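Side-chain contacts in malonyl CoA:acyl carrier protein malonyltransferase (Streptomyces coelicolor, PDB 1NM2), which probably catalyses transfer of the malonyl group from malonyl-CoA to the holo acyl carrier protein for fatty acid biosynthesis: residues L117-R122 with A214-A219; N162-G165 with I169-A172. One frame throughout, in Å; residues are numbered along the deposited sequence.

Contact 1. Residues L117-R122 with A214-A219; sequences LSLVRR and AEAAKA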
loop_
_atom_site.group_PDB
_atom_site.type_symbol
_atom_site.label_atom_id
_atom_site.label_comp_id
_atom_site.label_asym_id
_atom_site.label_seq_id
_atom_site.Cartn_x
_atom_site.Cartn_y
_atom_site.Cartn_z
ATOM N N LEU A 117 12.378 -5.221 -1.957
ATOM C CA LEU A 117 12.656 -4.760 -0.603
ATOM C C LEU A 117 13.727 -3.672 -0.633
ATOM O O LEU A 117 13.696 -2.742 0.169
ATOM C CB LEU A 117 13.105 -5.934 0.270
ATOM C CG LEU A 117 12.037 -7.010 0.511
ATOM C CD1 LEU A 117 12.660 -8.191 1.218
ATOM C CD2 LEU A 117 10.890 -6.441 1.340
ATOM N N SER A 118 14.664 -3.790 -1.567
ATOM C CA SER A 118 15.724 -2.800 -1.711
ATOM C C SER A 118 15.124 -1.493 -2.221
ATOM O O SER A 118 15.502 -0.403 -1.784
ATOM C CB SER A 118 16.786 -3.298 -2.690
ATOM O OG SER A 118 17.768 -2.298 -2.929
ATOM N N LEU A 119 14.178 -1.609 -3.145
ATOM C CA LEU A 119 13.515 -0.441 -3.710
ATOM C C LEU A 119 12.649 0.265 -2.669
ATOM O O LEU A 119 12.662 1.495 -2.566
ATOM C CB LEU A 119 12.630 -0.854 -4.889
ATOM C CG LEU A 119 11.889 0.290 -5.589
ATOM C CD1 LEU A 119 12.889 1.151 -6.360
ATOM C CD2 LEU A 119 10.838 -0.282 -6.537
ATOM N N VAL A 120 11.885 -0.512 -1.907
ATOM C CA VAL A 120 11.000 0.067 -0.903
ATOM C C VAL A 120 11.765 0.630 0.300
ATOM O O VAL A 120 11.296 1.561 0.956
ATOM C CB VAL A 120 9.925 -0.960 -0.449
ATOM C CG1 VAL A 120 10.531 -2.001 0.478
ATOM C CG2 VAL A 120 8.774 -0.236 0.214
ATOM N N ARG A 121 12.940 0.073 0.586
ATOM C CA ARG A 121 13.763 0.574 1.687
ATOM C C ARG A 121 14.126 2.005 1.263
ATOM O O ARG A 121 14.040 2.942 2.050
ATOM C CB ARG A 121 15.045 -0.260 1.817
ATOM C CG ARG A 121 15.681 -0.358 3.216
ATOM C CD ARG A 121 15.547 0.888 4.079
ATOM N NE ARG A 121 16.697 1.059 4.968
ATOM C CZ ARG A 121 16.640 1.580 6.192
ATOM N NH1 ARG A 121 15.483 1.984 6.698
ATOM N NH2 ARG A 121 17.749 1.714 6.909
ATOM N N ARG A 122 14.524 2.160 0.002
ATOM C CA ARG A 122 14.883 3.471 -0.539
ATOM C C ARG A 122 13.647 4.369 -0.621
ATOM O O ARG A 122 13.726 5.578 -0.405
ATOM C CB ARG A 122 15.504 3.321 -1.931
ATOM C CG ARG A 122 16.844 2.604 -1.936
ATOM C CD ARG A 122 17.899 3.431 -1.213
ATOM N NE ARG A 122 19.158 2.711 -1.046
ATOM C CZ ARG A 122 20.271 3.265 -0.574
ATOM N NH1 ARG A 122 20.276 4.548 -0.227
ATOM N NH2 ARG A 122 21.375 2.537 -0.440
ATOM N N ALA A 214 14.124 7.171 -8.227
ATOM C CA ALA A 214 14.476 6.866 -9.614
ATOM C C ALA A 214 15.908 6.335 -9.687
ATOM O O ALA A 214 16.209 5.471 -10.512
ATOM C CB ALA A 214 14.342 8.109 -10.486
ATOM N N GLU A 215 16.791 6.861 -8.839
ATOM C CA GLU A 215 18.180 6.402 -8.824
ATOM C C GLU A 215 18.236 4.937 -8.403
ATOM O O GLU A 215 18.976 4.148 -8.980
ATOM C CB GLU A 215 19.029 7.231 -7.858
ATOM C CG GLU A 215 19.390 8.622 -8.351
ATOM C CD GLU A 215 20.100 8.610 -9.700
ATOM O OE1 GLU A 215 21.084 7.859 -9.873
ATOM O OE2 GLU A 215 19.670 9.367 -10.592
ATOM N N ALA A 216 17.449 4.573 -7.396
ATOM C CA ALA A 216 17.423 3.191 -6.932
ATOM C C ALA A 216 16.841 2.281 -8.018
ATOM O O ALA A 216 17.272 1.137 -8.184
ATOM C CB ALA A 216 16.603 3.086 -5.666
ATOM N N ALA A 217 15.864 2.793 -8.758
ATOM C CA ALA A 217 15.228 2.018 -9.821
ATOM C C ALA A 217 16.201 1.693 -10.957
ATOM O O ALA A 217 15.929 0.815 -11.779
ATOM C CB ALA A 217 14.008 2.768 -10.366
ATOM N N LYS A 218 17.330 2.399 -10.999
ATOM C CA LYS A 218 18.345 2.176 -12.035
ATOM C C LYS A 218 19.020 0.815 -11.905
ATOM O O LYS A 218 19.437 0.222 -12.900
ATOM C CB LYS A 218 19.443 3.240 -11.967
ATOM C CG LYS A 218 19.051 4.619 -12.450
ATOM C CD LYS A 218 20.279 5.523 -12.456
ATOM C CE LYS A 218 19.947 6.913 -12.955
ATOM N NZ LYS A 218 21.151 7.780 -12.947
ATOM N N ALA A 219 19.145 0.337 -10.673
ATOM C CA ALA A 219 19.793 -0.942 -10.413
ATOM C C ALA A 219 18.875 -2.123 -10.677
ATOM O O ALA A 219 19.265 -3.275 -10.482
ATOM C CB ALA A 219 20.284 -0.986 -8.967
#

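Contact 2. Residues N162-G165 with I169-A172; sequences NVNG and IVAA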
loop_
_atom_site.group_PDB
_atom_site.type_symbol
_atom_site.label_atom_id
_atom_site.label_comp_id
_atom_site.label_asym_id
_atom_site.label_seq_id
_atom_site.Cartn_x
_atom_site.Cartn_y
_atom_site.Cartn_z
ATOM N N ASN A 162 -5.268 10.700 -1.357
ATOM C CA ASN A 162 -5.871 9.376 -1.324
ATOM C C ASN A 162 -7.340 9.456 -1.709
ATOM O O ASN A 162 -8.101 10.211 -1.104
ATOM C CB ASN A 162 -5.826 8.767 0.085
ATOM C CG ASN A 162 -4.543 8.008 0.388
ATOM O OD1 ASN A 162 -4.515 7.214 1.322
ATOM N ND2 ASN A 162 -3.484 8.255 -0.368
ATOM N N VAL A 163 -7.729 8.691 -2.722
ATOM C CA VAL A 163 -9.131 8.593 -3.132
ATOM C C VAL A 163 -9.311 7.085 -3.008
ATOM O O VAL A 163 -9.034 6.329 -3.941
ATOM C CB VAL A 163 -9.357 9.053 -4.579
ATOM C CG1 VAL A 163 -10.843 8.959 -4.927
ATOM C CG2 VAL A 163 -8.887 10.496 -4.736
ATOM N N ASN A 164 -9.753 6.656 -1.833
ATOM C CA ASN A 164 -9.885 5.237 -1.529
ATOM C C ASN A 164 -11.188 4.508 -1.788
ATOM O O ASN A 164 -11.288 3.320 -1.487
ATOM C CB ASN A 164 -9.465 5.006 -0.081
ATOM C CG ASN A 164 -8.054 5.473 0.183
ATOM O OD1 ASN A 164 -7.183 5.349 -0.679
ATOM N ND2 ASN A 164 -7.813 6.005 1.372
ATOM N N GLY A 165 -12.175 5.196 -2.346
ATOM C CA GLY A 165 -13.442 4.545 -2.619
ATOM C C GLY A 165 -14.367 4.604 -1.423
ATOM O O GLY A 165 -13.954 4.993 -0.330
ATOM N N ILE A 169 -11.874 10.173 1.327
ATOM C CA ILE A 169 -10.903 11.130 0.798
ATOM C C ILE A 169 -9.852 11.532 1.842
ATOM O O ILE A 169 -10.181 11.817 2.998
ATOM C CB ILE A 169 -11.600 12.445 0.344
ATOM C CG1 ILE A 169 -12.655 12.168 -0.734
ATOM C CG2 ILE A 169 -10.556 13.436 -0.153
ATOM C CD1 ILE A 169 -12.092 11.829 -2.098
ATOM N N VAL A 170 -8.588 11.555 1.436
ATOM C CA VAL A 170 -7.514 11.986 2.327
ATOM C C VAL A 170 -6.859 13.214 1.702
ATOM O O VAL A 170 -6.402 13.171 0.555
ATOM C CB VAL A 170 -6.430 10.906 2.518
ATOM C CG1 VAL A 170 -5.305 11.458 3.370
ATOM C CG2 VAL A 170 -7.026 9.673 3.179
ATOM N N ALA A 171 -6.827 14.307 2.454
ATOM C CA ALA A 171 -6.227 15.548 1.976
ATOM C C ALA A 171 -4.774 15.617 2.434
ATOM O O ALA A 171 -4.427 15.072 3.479
ATOM C CB ALA A 171 -7.003 16.751 2.512
ATOM N N ALA A 172 -3.935 16.286 1.650
ATOM C CA ALA A 172 -2.526 16.422 1.980
ATOM C C ALA A 172 -1.989 17.769 1.516
ATOM O O ALA A 172 -2.386 18.288 0.472
ATOM C CB ALA A 172 -1.724 15.294 1.339
#

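Contact 1. Residues L117-R122 with A214-A219
Ala-216 and Ala-217, near the C-terminal end of helix 207-217, meet Leu-119 and Arg-122, two residues three positions apart on helix 113-132. Just ahead of them, Glu-215 makes no contact with 117-122; its OE1 forms a salt bridge with Lys-218 NZ of its own segment at 3.1 Å. At Ala-216 the two backbones come closest, with its CA 6.2 Å from Leu-119 CA, and the methyl is directed toward the other helix. Its CB rests against the aliphatic root of Arg-122, 3.8 Å from CG and 3.9 Å from CB. Because the arginine chain bends at its second torsion (chi2 -66°) and then runs extended, methylenes do the touching while the guanidinium is carried away from the alanine. From a direction roughly at right angles to this, Leu-119 CD1 approaches the same Ala-216 CB at 4.2 Å. This leucine does not leave its helix aimed at the partner; placing CG anti to the backbone N (chi1 -179°) carries CD1 across. One residue on, Ala-217 receives the same methyl, its N lying 4.2 Å and its CB 4.5 Å from Leu-119 CD1. Leu-245 of helix 241-251 touches both Leu-119 and Ala-217, making this the buried flank, whereas Arg-122 marks the solvent side. No hydrogen bond or salt bridge crosses between the segments, and only 126 Å² is buried in all. The two helices are therefore joined here by small methyl and methylene contacts: the contact between the segments is van der Waals in nature, with no directional polar bond to fix it, and the charged groups remain toward the surface.

Contact 2. Residues N162-G165 with I169-A172
The carboxamides of Asn-162 and Asn-164 both approach one methyl of the neighbouring strand, Val-170 CG2, from the same general side, with their planes turned about 68° to each other. CG2 stands 4.0 Å from Asn-162 OD1, raised from that amide's plane rather than squarely over its face. Asn-164 presents ND2 to the same methyl at 4.2 Å, again from an oblique direction, while its OD1 is hydrogen-bonded to His-97 NE2. Asn-162 and Val-170 form an antiparallel hydrogen-bonded pair whose side chains run alongside each other, CB to CB 3.3 Å. Val-170 N donates to Asn-162 O at 2.9 Å; the return bond from Asn-162 N to Val-170 O is weak at 3.3 Å. Through the sheet, on the opposite face, Val-163 CG1 reaches Ile-169 CD1 at 4.2 Å in a non-hydrogen-bonded pair, and Ile-169 packs on Val-150 and Leu-153 of helix 146-155. This is a beta hairpin of strands 159-165 and 168-172, within the mixed sheet of the smaller, ferredoxin-like subdomain expected of FabD enzymes; its asparagine-bearing face looks toward His-97 in the probable nucleophile elbow.

How the contacts relate
Contact 2 is nested in the chain between the two halves of contact 1, yet the two are separate in space: their centres lie 26 Å apart. Contact 1 is an apolar helix-helix junction toward the periphery, its centre 16 Å from that of the chain; contact 2 is a buried strand pairing, 13 Å from it. The side chain of Asn-162 in contact 2 is about 5 Å from a bound acetate, which occupies the active site and mimics a malonyl group, and lies near the probable GxSxG elbow containing Ser-98. Contact 1 joins helix 113-132 to helix 207-217, its nearest atom about 15 Å from the nearest atom of contact 2.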